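Local coordinates for alpha-1,6-mannanase (Bacteroides thetaiotaomicron, PDB 4V1S), which probably hydrolyses alpha-1,6-linked mannose chains, as a member of glycoside hydrolase family 76 from a gut symbiont, at residues A[44-57]-A[377-391]. Numbering follows the deposited sequence. Where two conformers were deposited one is given.
Sequences NDYYTWCKETLSVI and STVAAYMYMRAANYK
Tyr384 fits as a knob among Tyr46, Trp49, Cys50 and Thr53, where helices 46-57 and 377-391 pack antiparallel, their axes 7.7 Å apart at closest approach. Tyr384 CB lies 3.7 Å from Cys50 CB and also touches Tyr46 O. CG and CD2 come next, beneath Trp49 CB, which sits 4.0 Å from the centroid of the Tyr384 ring in a CH-pi contact. The backbone Ala380 O lies over the opposite face. CD1 and CE1 meet Trp49 CE3, whose six-membered ring turns its edge to the tyrosine face in an offset edge-to-face pair, planes at 77°. On the other flank, Tyr384 CD2 and Tyr384 CE2 meet Thr53 OG1 in the ring plane, Thr53 OG1 lying 3.3 Å from Tyr384 CE2. That hydroxyl, set beside its own backbone N (chi1 -49°), donates to Trp49 O, which Thr53 N reaches from the other face of the carbonyl. At the tip, the Tyr384 hydroxyl hydrogen-bonds to that of Tyr357. Replacing this ring by an alanine is likely to open a gap under Trp49 and leave the hydroxyl of Tyr357 without this partner.

Small residues let the backbones close in: Ala381 CB enters a hole formed by Cys50, Thr53, Leu54 and Ile57, while Ala387 CB packs over the Tyr46 ring, 3.7 Å from its centroid. Met385 bends alongside Tyr47 and brings SD to the ring edge, 3.8 Å from Tyr47 CE1, a Met-aromatic contact. Beyond them, the extended Lys391 donates from NZ to Asn44 O (2.9 Å), above the carbonyl plane, and a water links the same NZ to Asp45 OD1.

The contact thus joins the first long helix to the last, with helix 334-350 also touching Tyr384 and Ala387. This knobs-into-holes packing of chain ends is consistent with closure of the (alpha/alpha)6 barrel of family 76.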
ATOM      1  N   ASN A  44      21.644   2.727  12.916  1.00 45.86           N
ATOM      2  CA  ASN A  44      20.850   3.270  11.823  1.00 30.62           C
ATOM      3  C   ASN A  44      19.684   4.090  12.334  1.00 28.30           C
ATOM      4  O   ASN A  44      18.777   3.585  13.005  1.00 27.08           O
ATOM      5  CB  ASN A  44      20.290   2.169  10.922  1.00 28.44           C
ATOM      6  CG  ASN A  44      21.363   1.374  10.237  1.00 27.68           C
ATOM      7  OD1 ASN A  44      22.376   1.905   9.776  1.00 42.45           O
ATOM      8  ND2 ASN A  44      21.118   0.075  10.125  1.00 33.33           N
ATOM      9  N   ASP A  45      19.704   5.357  11.976  1.00 23.23           N
ATOM     10  CA  ASP A  45      18.737   6.277  12.483  1.00 24.97           C
ATOM     11  C   ASP A  45      17.620   6.386  11.459  1.00 21.27           C
ATOM     12  O   ASP A  45      17.547   7.354  10.705  1.00 19.44           O
ATOM     13  CB  ASP A  45      19.407   7.612  12.723  1.00 25.39           C
ATOM     14  CG  ASP A  45      18.537   8.580  13.463  1.00 26.74           C
ATOM     15  OD1 ASP A  45      17.354   8.254  13.723  1.00 29.68           O
ATOM     16  OD2 ASP A  45      19.062   9.683  13.788  1.00 32.80           O
ATOM     17  N   TYR A  46      16.751   5.378  11.446  1.00 17.37           N
ATOM     18  CA  TYR A  46      15.643   5.327  10.486  1.00 15.82           C
ATOM     19  C   TYR A  46      14.761   6.552  10.540  1.00 13.09           C
ATOM     20  O   TYR A  46      14.292   7.022   9.518  1.00 15.47           O
ATOM     21  CB  TYR A  46      14.783   4.075  10.707  1.00 15.71           C
ATOM     22  CG  TYR A  46      15.566   2.793  10.535  1.00 16.30           C
ATOM     23  CD1 TYR A  46      16.049   2.417   9.296  1.00 18.24           C
ATOM     24  CD2 TYR A  46      15.865   1.978  11.634  1.00 21.43           C
ATOM     25  CE1 TYR A  46      16.828   1.264   9.141  1.00 17.66           C
ATOM     26  CE2 TYR A  46      16.616   0.827  11.489  1.00 23.68           C
ATOM     27  CZ  TYR A  46      17.102   0.476  10.239  1.00 19.81           C
ATOM     28  OH  TYR A  46      17.845  -0.668  10.077  1.00 22.59           O
ATOM     29  N   TYR A  47      14.507   7.062  11.739  1.00 15.49           N
ATOM     30  CA  TYR A  47      13.645   8.224  11.883  1.00 15.35           C
ATOM     31  C   TYR A  47      14.215   9.454  11.175  1.00 17.01           C
ATOM     32  O   TYR A  47      13.500  10.158  10.435  1.00 18.98           O
ATOM     33  CB  TYR A  47      13.464   8.510  13.363  1.00 15.71           C
ATOM     34  CG  TYR A  47      12.339   9.466  13.737  1.00 18.55           C
ATOM     35  CD1 TYR A  47      11.012   9.176  13.430  1.00 17.34           C
ATOM     36  CD2 TYR A  47      12.591  10.615  14.449  1.00 20.39           C
ATOM     37  CE1 TYR A  47       9.987  10.016  13.802  1.00 20.44           C
ATOM     38  CE2 TYR A  47      11.579  11.480  14.819  1.00 25.99           C
ATOM     39  CZ  TYR A  47      10.268  11.166  14.501  1.00 22.97           C
ATOM     40  OH  TYR A  47       9.252  12.004  14.902  1.00 24.77           O
ATOM     41  N   THR A  48      15.508   9.701  11.379  1.00 19.00           N
ATOM     42  CA  THR A  48      16.193  10.759  10.633  1.00 20.80           C
ATOM     43  C   THR A  48      16.179  10.512   9.124  1.00 16.28           C
ATOM     44  O   THR A  48      15.935  11.406   8.352  1.00 17.97           O
ATOM     45  CB  THR A  48      17.637  10.965  11.139  1.00 18.89           C
ATOM     46  OG1 THR A  48      17.531  11.471  12.478  1.00 27.89           O
ATOM     47  CG2 THR A  48      18.377  11.947  10.299  1.00 23.28           C
ATOM     48  N   TRP A  49      16.401   9.272   8.717  1.00 15.22           N
ATOM     49  CA  TRP A  49      16.361   8.957   7.306  1.00 15.13           C
ATOM     50  C   TRP A  49      15.011   9.315   6.727  1.00 15.01           C
ATOM     51  O   TRP A  49      14.939   9.835   5.635  1.00 16.44           O
ATOM     52  CB  TRP A  49      16.630   7.474   7.047  1.00 13.69           C
ATOM     53  CG  TRP A  49      17.997   7.011   7.410  1.00 12.41           C
ATOM     54  CD1 TRP A  49      19.019   7.763   7.890  1.00 18.88           C
ATOM     55  CD2 TRP A  49      18.476   5.668   7.326  1.00 15.98           C
ATOM     56  NE1 TRP A  49      20.122   6.959   8.122  1.00 20.36           N
ATOM     57  CE2 TRP A  49      19.813   5.670   7.775  1.00 21.32           C
ATOM     58  CE3 TRP A  49      17.912   4.466   6.889  1.00 17.90           C
ATOM     59  CZ2 TRP A  49      20.599   4.502   7.802  1.00 23.59           C
ATOM     60  CZ3 TRP A  49      18.687   3.306   6.933  1.00 16.92           C
ATOM     61  CH2 TRP A  49      20.013   3.340   7.390  1.00 22.15           C
ATOM     62  N   CYS A  50      13.954   9.057   7.493  1.00 13.58           N
ATOM     63  CA  CYS A  50      12.610   9.390   7.026  1.00 11.00           C
ATOM     64  C   CYS A  50      12.465  10.885   6.866  1.00 12.56           C
ATOM     65  O   CYS A  50      12.054  11.356   5.817  1.00 13.59           O
ATOM     66  CB  CYS A  50      11.556   8.865   7.983  1.00 12.30           C
ATOM     67  SG  CYS A  50       9.861   9.255   7.491  1.00 14.87           S
ATOM     68  N   LYS A  51      12.837  11.648   7.889  1.00 16.23           N
ATOM     69  CA  LYS A  51      12.740  13.112   7.815  0.50 17.59           C
ATOM     70  C   LYS A  51      13.590  13.675   6.666  1.00 15.76           C
ATOM     71  O   LYS A  51      13.194  14.587   5.975  1.00 14.44           O
ATOM     72  CB  LYS A  51      13.092  13.744   9.167  0.50 18.81           C
ATOM     73  CG  LYS A  51      12.025  13.432  10.219  0.50 21.30           C
ATOM     74  CD  LYS A  51      12.500  13.637  11.643  0.50 25.03           C
ATOM     75  CE  LYS A  51      13.471  14.798  11.716  0.50 29.12           C
ATOM     76  NZ  LYS A  51      12.780  16.078  11.458  0.50 21.14           N
ATOM     77  N   GLU A  52      14.766  13.111   6.472  1.00 18.40           N
ATOM     78  CA  GLU A  52      15.602  13.508   5.358  1.00 16.86           C
ATOM     79  C   GLU A  52      14.895  13.329   4.018  1.00 17.88           C
ATOM     80  O   GLU A  52      14.940  14.210   3.143  1.00 16.75           O
ATOM     81  CB  GLU A  52      16.920  12.753   5.407  1.00 17.31           C
ATOM     82  CG  GLU A  52      17.849  13.250   6.503  1.00 19.05           C
ATOM     83  CD  GLU A  52      19.119  12.411   6.658  1.00 21.87           C
ATOM     84  OE1 GLU A  52      19.165  11.273   6.144  1.00 24.21           O
ATOM     85  OE2 GLU A  52      20.083  12.881   7.312  1.00 24.37           O
ATOM     86  N   THR A  53      14.289  12.163   3.849  1.00 16.88           N
ATOM     87  CA  THR A  53      13.619  11.819   2.622  1.00 14.74           C
ATOM     88  C   THR A  53      12.445  12.780   2.366  1.00 13.94           C
ATOM     89  O   THR A  53      12.278  13.288   1.269  1.00 16.14           O
ATOM     90  CB  THR A  53      13.128  10.392   2.659  1.00 12.27           C
ATOM     91  OG1 THR A  53      14.181   9.521   3.095  1.00 15.87           O
ATOM     92  CG2 THR A  53      12.637   9.974   1.318  1.00 13.39           C
ATOM     93  N   LEU A  54      11.664  13.014   3.399  1.00 13.04           N
ATOM     94  CA  LEU A  54      10.525  13.946   3.299  1.00 15.43           C
ATOM     95  C   LEU A  54      10.957  15.345   2.922  1.00 15.66           C
ATOM     96  O   LEU A  54      10.242  16.063   2.197  1.00 16.05           O
ATOM     97  CB  LEU A  54       9.685  13.938   4.588  1.00 15.49           C
ATOM     98  CG  LEU A  54       8.965  12.620   4.933  1.00 16.91           C
ATOM     99  CD1 LEU A  54       8.405  12.671   6.369  1.00 16.84           C
ATOM    100  CD2 LEU A  54       7.839  12.297   3.953  1.00 14.01           C
ATOM    101  N   SER A  55      12.109  15.752   3.430  1.00 15.12           N
ATOM    102  CA  SER A  55      12.623  17.076   3.131  0.50 15.67           C
ATOM    103  C   SER A  55      12.933  17.187   1.639  1.00 14.82           C
ATOM    104  O   SER A  55      12.633  18.202   0.996  1.00 17.18           O
ATOM    105  CB  SER A  55      13.869  17.370   3.967  0.50 16.47           C
ATOM    106  OG  SER A  55      14.371  18.636   3.656  0.50 17.65           O
ATOM    107  N   VAL A  56      13.514  16.135   1.078  1.00 14.93           N
ATOM    108  CA  VAL A  56      13.839  16.164  -0.356  1.00 15.18           C
ATOM    109  C   VAL A  56      12.601  16.090  -1.227  1.00 15.07           C
ATOM    110  O   VAL A  56      12.472  16.820  -2.204  1.00 16.33           O
ATOM    111  CB  VAL A  56      14.856  15.089  -0.734  1.00 15.71           C
ATOM    112  CG1 VAL A  56      15.186  15.130  -2.217  1.00 19.52           C
ATOM    113  CG2 VAL A  56      16.171  15.363   0.022  1.00 20.26           C
ATOM    114  N   ILE A  57      11.673  15.227  -0.857  1.00 12.38           N
ATOM    115  CA  ILE A  57      10.361  15.183  -1.539  1.00 11.40           C
ATOM    116  C   ILE A  57       9.689  16.553  -1.548  1.00 13.53           C
ATOM    117  O   ILE A  57       9.170  16.979  -2.569  1.00 16.71           O
ATOM    118  CB  ILE A  57       9.415  14.166  -0.881  1.00 11.85           C
ATOM    119  CG1 ILE A  57       9.937  12.738  -1.053  1.00 13.82           C
ATOM    120  CG2 ILE A  57       8.005  14.243  -1.444  1.00 13.65           C
ATOM    121  CD1 ILE A  57       9.389  11.780  -0.014  1.00 13.51           C
ATOM    122  N   SER A 377      10.048   8.153  -3.982  1.00 13.41           N
ATOM    123  CA  SER A 377      10.661   8.516  -2.714  1.00 11.74           C
ATOM    124  C   SER A 377       9.667   8.409  -1.572  1.00 10.82           C
ATOM    125  O   SER A 377      10.073   8.160  -0.442  1.00 13.57           O
ATOM    126  CB  SER A 377      11.276   9.911  -2.737  1.00 13.87           C
ATOM    127  OG  SER A 377      12.462   9.914  -3.519  1.00 18.93           O
ATOM    128  N   THR A 378       8.368   8.554  -1.847  1.00 11.80           N
ATOM    129  CA  THR A 378       7.418   8.485  -0.743  1.00 11.13           C
ATOM    130  C   THR A 378       7.342   7.041  -0.162  1.00 10.77           C
ATOM    131  O   THR A 378       7.169   6.881   1.054  1.00 11.01           O
ATOM    132  CB  THR A 378       6.037   8.974  -1.156  1.00 12.22           C
ATOM    133  OG1 THR A 378       5.539   8.214  -2.256  1.00 14.57           O
ATOM    134  CG2 THR A 378       6.044  10.491  -1.465  1.00 13.37           C
ATOM    135  N   VAL A 379       7.456   6.005  -1.010  1.00 11.15           N
ATOM    136  CA  VAL A 379       7.473   4.645  -0.477  1.00 10.65           C
ATOM    137  C   VAL A 379       8.713   4.432   0.394  1.00 10.31           C
ATOM    138  O   VAL A 379       8.644   3.756   1.389  1.00 11.11           O
ATOM    139  CB  VAL A 379       7.318   3.597  -1.556  1.00 10.64           C
ATOM    140  CG1 VAL A 379       8.454   3.634  -2.571  1.00  8.92           C
ATOM    141  CG2 VAL A 379       7.168   2.224  -0.956  1.00 11.28           C
ATOM    142  N   ALA A 380       9.851   5.022   0.011  1.00 12.07           N
ATOM    143  CA  ALA A 380      11.053   4.927   0.843  1.00 13.19           C
ATOM    144  C   ALA A 380      10.849   5.600   2.202  1.00 11.68           C
ATOM    145  O   ALA A 380      11.178   5.037   3.220  1.00 14.26           O
ATOM    146  CB  ALA A 380      12.251   5.505   0.126  1.00 14.50           C
ATOM    147  N   ALA A 381      10.265   6.797   2.208  1.00 12.11           N
ATOM    148  CA  ALA A 381       9.969   7.472   3.447  1.00 13.67           C
ATOM    149  C   ALA A 381       9.094   6.617   4.348  1.00 11.88           C
ATOM    150  O   ALA A 381       9.327   6.526   5.557  1.00 11.47           O
ATOM    151  CB  ALA A 381       9.309   8.818   3.176  1.00 14.33           C
ATOM    152  N   TYR A 382       8.079   5.971   3.750  1.00 11.26           N
ATOM    153  CA  TYR A 382       7.181   5.108   4.497  1.00 11.54           C
ATOM    154  C   TYR A 382       7.937   3.938   5.149  1.00 10.68           C
ATOM    155  O   TYR A 382       7.801   3.689   6.355  1.00 11.22           O
ATOM    156  CB  TYR A 382       6.058   4.633   3.589  1.00 10.72           C
ATOM    157  CG  TYR A 382       5.184   3.539   4.146  1.00  9.44           C
ATOM    158  CD1 TYR A 382       4.632   3.645   5.404  1.00 12.19           C
ATOM    159  CD2 TYR A 382       4.869   2.413   3.386  1.00 12.22           C
ATOM    160  CE1 TYR A 382       3.811   2.627   5.930  1.00 13.48           C
ATOM    161  CE2 TYR A 382       4.080   1.395   3.890  1.00 12.64           C
ATOM    162  CZ  TYR A 382       3.533   1.497   5.159  1.00 11.80           C
ATOM    163  OH  TYR A 382       2.766   0.468   5.634  1.00 13.97           O
ATOM    164  N   MET A 383       8.804   3.288   4.378  1.00 11.95           N
ATOM    165  CA  MET A 383       9.633   2.212   4.932  1.00 11.58           C
ATOM    166  C   MET A 383      10.516   2.687   6.076  1.00 12.52           C
ATOM    167  O   MET A 383      10.648   2.008   7.104  1.00 13.82           O
ATOM    168  CB  MET A 383      10.481   1.598   3.858  1.00 12.79           C
ATOM    169  CG  MET A 383       9.686   0.796   2.854  1.00 13.81           C
ATOM    170  SD  MET A 383       8.861  -0.679   3.486  1.00 15.34           S
ATOM    171  CE  MET A 383       7.247  -0.061   3.894  1.00 18.20           C
ATOM    172  N   TYR A 384      11.077   3.877   5.931  1.00 11.95           N
ATOM    173  CA  TYR A 384      11.929   4.381   7.016  1.00 14.06           C
ATOM    174  C   TYR A 384      11.151   4.617   8.291  1.00 15.08           C
ATOM    175  O   TYR A 384      11.657   4.358   9.378  1.00 13.40           O
ATOM    176  CB  TYR A 384      12.716   5.641   6.613  1.00 12.79           C
ATOM    177  CG  TYR A 384      13.689   5.459   5.485  1.00 15.06           C
ATOM    178  CD1 TYR A 384      14.425   4.283   5.338  1.00 12.80           C
ATOM    179  CD2 TYR A 384      13.876   6.470   4.540  1.00 13.18           C
ATOM    180  CE1 TYR A 384      15.267   4.105   4.250  1.00 15.33           C
ATOM    181  CE2 TYR A 384      14.793   6.342   3.483  1.00 12.94           C
ATOM    182  CZ  TYR A 384      15.480   5.143   3.353  1.00 14.46           C
ATOM    183  OH  TYR A 384      16.360   4.981   2.320  1.00 15.59           O
ATOM    184  N   MET A 385       9.938   5.154   8.178  1.00 13.87           N
ATOM    185  CA  MET A 385       9.140   5.403   9.348  1.00 12.29           C
ATOM    186  C   MET A 385       8.713   4.070   9.999  1.00 12.39           C
ATOM    187  O   MET A 385       8.672   3.947  11.234  1.00 14.82           O
ATOM    188  CB  MET A 385       7.930   6.267   9.015  1.00 14.08           C
ATOM    189  CG  MET A 385       7.195   6.778  10.241  1.00 12.43           C
ATOM    190  SD  MET A 385       8.096   7.952  11.218  1.00 17.82           S
ATOM    191  CE  MET A 385       7.648   9.484  10.410  1.00 19.18           C
ATOM    192  N   ARG A 386       8.363   3.089   9.167  1.00 14.21           N
ATOM    193  CA  ARG A 386       8.055   1.756   9.685  1.00 14.69           C
ATOM    194  C   ARG A 386       9.214   1.153  10.474  1.00 14.36           C
ATOM    195  O   ARG A 386       9.047   0.628  11.588  1.00 16.81           O
ATOM    196  CB  ARG A 386       7.654   0.816   8.573  1.00 14.43           C
ATOM    197  CG  ARG A 386       6.347   1.187   7.902  1.00 13.59           C
ATOM    198  CD  ARG A 386       5.168   0.799   8.751  1.00 16.40           C
ATOM    199  NE  ARG A 386       4.773  -0.565   8.501  1.00 17.89           N
ATOM    200  CZ  ARG A 386       4.173  -1.384   9.346  1.00 15.03           C
ATOM    201  NH1 ARG A 386       3.920  -1.003  10.567  1.00 18.28           N
ATOM    202  NH2 ARG A 386       3.807  -2.594   8.935  1.00 17.85           N
ATOM    203  N   ALA A 387      10.383   1.222   9.887  1.00 13.15           N
ATOM    204  CA  ALA A 387      11.600   0.741  10.540  1.00 14.63           C
ATOM    205  C   ALA A 387      11.858   1.490  11.860  1.00 16.04           C
ATOM    206  O   ALA A 387      12.211   0.888  12.844  1.00 18.65           O
ATOM    207  CB  ALA A 387      12.783   0.889   9.600  1.00 17.38           C
ATOM    208  N   ALA A 388      11.635   2.798  11.871  1.00 17.06           N
ATOM    209  CA  ALA A 388      11.793   3.585  13.091  1.00 16.16           C
ATOM    210  C   ALA A 388      10.859   3.092  14.195  1.00 16.78           C
ATOM    211  O   ALA A 388      11.244   2.997  15.360  1.00 19.48           O
ATOM    212  CB  ALA A 388      11.549   5.058  12.786  1.00 16.73           C
ATOM    213  N   ASN A 389       9.633   2.755  13.818  1.00 17.92           N
ATOM    214  CA  ASN A 389       8.646   2.281  14.778  1.00 18.96           C
ATOM    215  C   ASN A 389       9.067   0.934  15.358  1.00 16.17           C
ATOM    216  O   ASN A 389       9.007   0.732  16.550  1.00 23.81           O
ATOM    217  CB  ASN A 389       7.267   2.209  14.110  1.00 20.26           C
ATOM    218  CG  ASN A 389       6.158   1.970  15.090  1.00 23.69           C
ATOM    219  OD1 ASN A 389       6.237   2.382  16.251  1.00 30.13           O
ATOM    220  ND2 ASN A 389       5.117   1.302  14.645  1.00 26.30           N
ATOM    221  N   TYR A 390       9.501   0.006  14.504  1.00 17.86           N
ATOM    222  CA  TYR A 390       9.910  -1.312  14.991  1.00 18.05           C
ATOM    223  C   TYR A 390      11.221  -1.278  15.794  1.00 20.67           C
ATOM    224  O   TYR A 390      11.391  -2.065  16.718  1.00 25.36           O
ATOM    225  CB  TYR A 390       9.901  -2.360  13.877  1.00 17.37           C
ATOM    226  CG  TYR A 390       8.508  -2.844  13.643  1.00 17.80           C
ATOM    227  CD1 TYR A 390       7.652  -2.164  12.779  1.00 20.34           C
ATOM    228  CD2 TYR A 390       8.024  -3.945  14.333  1.00 18.85           C
ATOM    229  CE1 TYR A 390       6.366  -2.567  12.593  1.00 19.93           C
ATOM    230  CE2 TYR A 390       6.733  -4.380  14.162  1.00 18.76           C
ATOM    231  CZ  TYR A 390       5.891  -3.692  13.310  1.00 18.34           C
ATOM    232  OH  TYR A 390       4.606  -4.147  13.147  1.00 22.74           O
ATOM    233  N   LYS A 391      12.113  -0.348  15.464  1.00 18.70           N
ATOM    234  CA  LYS A 391      13.327  -0.151  16.265  1.00 21.45           C
ATOM    235  C   LYS A 391      12.913   0.291  17.685  1.00 22.46           C
ATOM    236  O   LYS A 391      13.432  -0.207  18.672  1.00 29.78           O
ATOM    237  CB  LYS A 391      14.236   0.881  15.602  1.00 21.17           C
ATOM    238  CG  LYS A 391      15.518   1.160  16.369  1.00 26.45           C
ATOM    239  CD  LYS A 391      16.444   2.152  15.669  1.00 27.15           C
ATOM    240  CE  LYS A 391      17.691   2.402  16.512  1.00 30.86           C
ATOM    241  NZ  LYS A 391      18.659   3.317  15.847  1.00 37.54           N
TER
HETATM  242  O   HOH W   1      17.328   5.810  15.785  1.00 45.80           O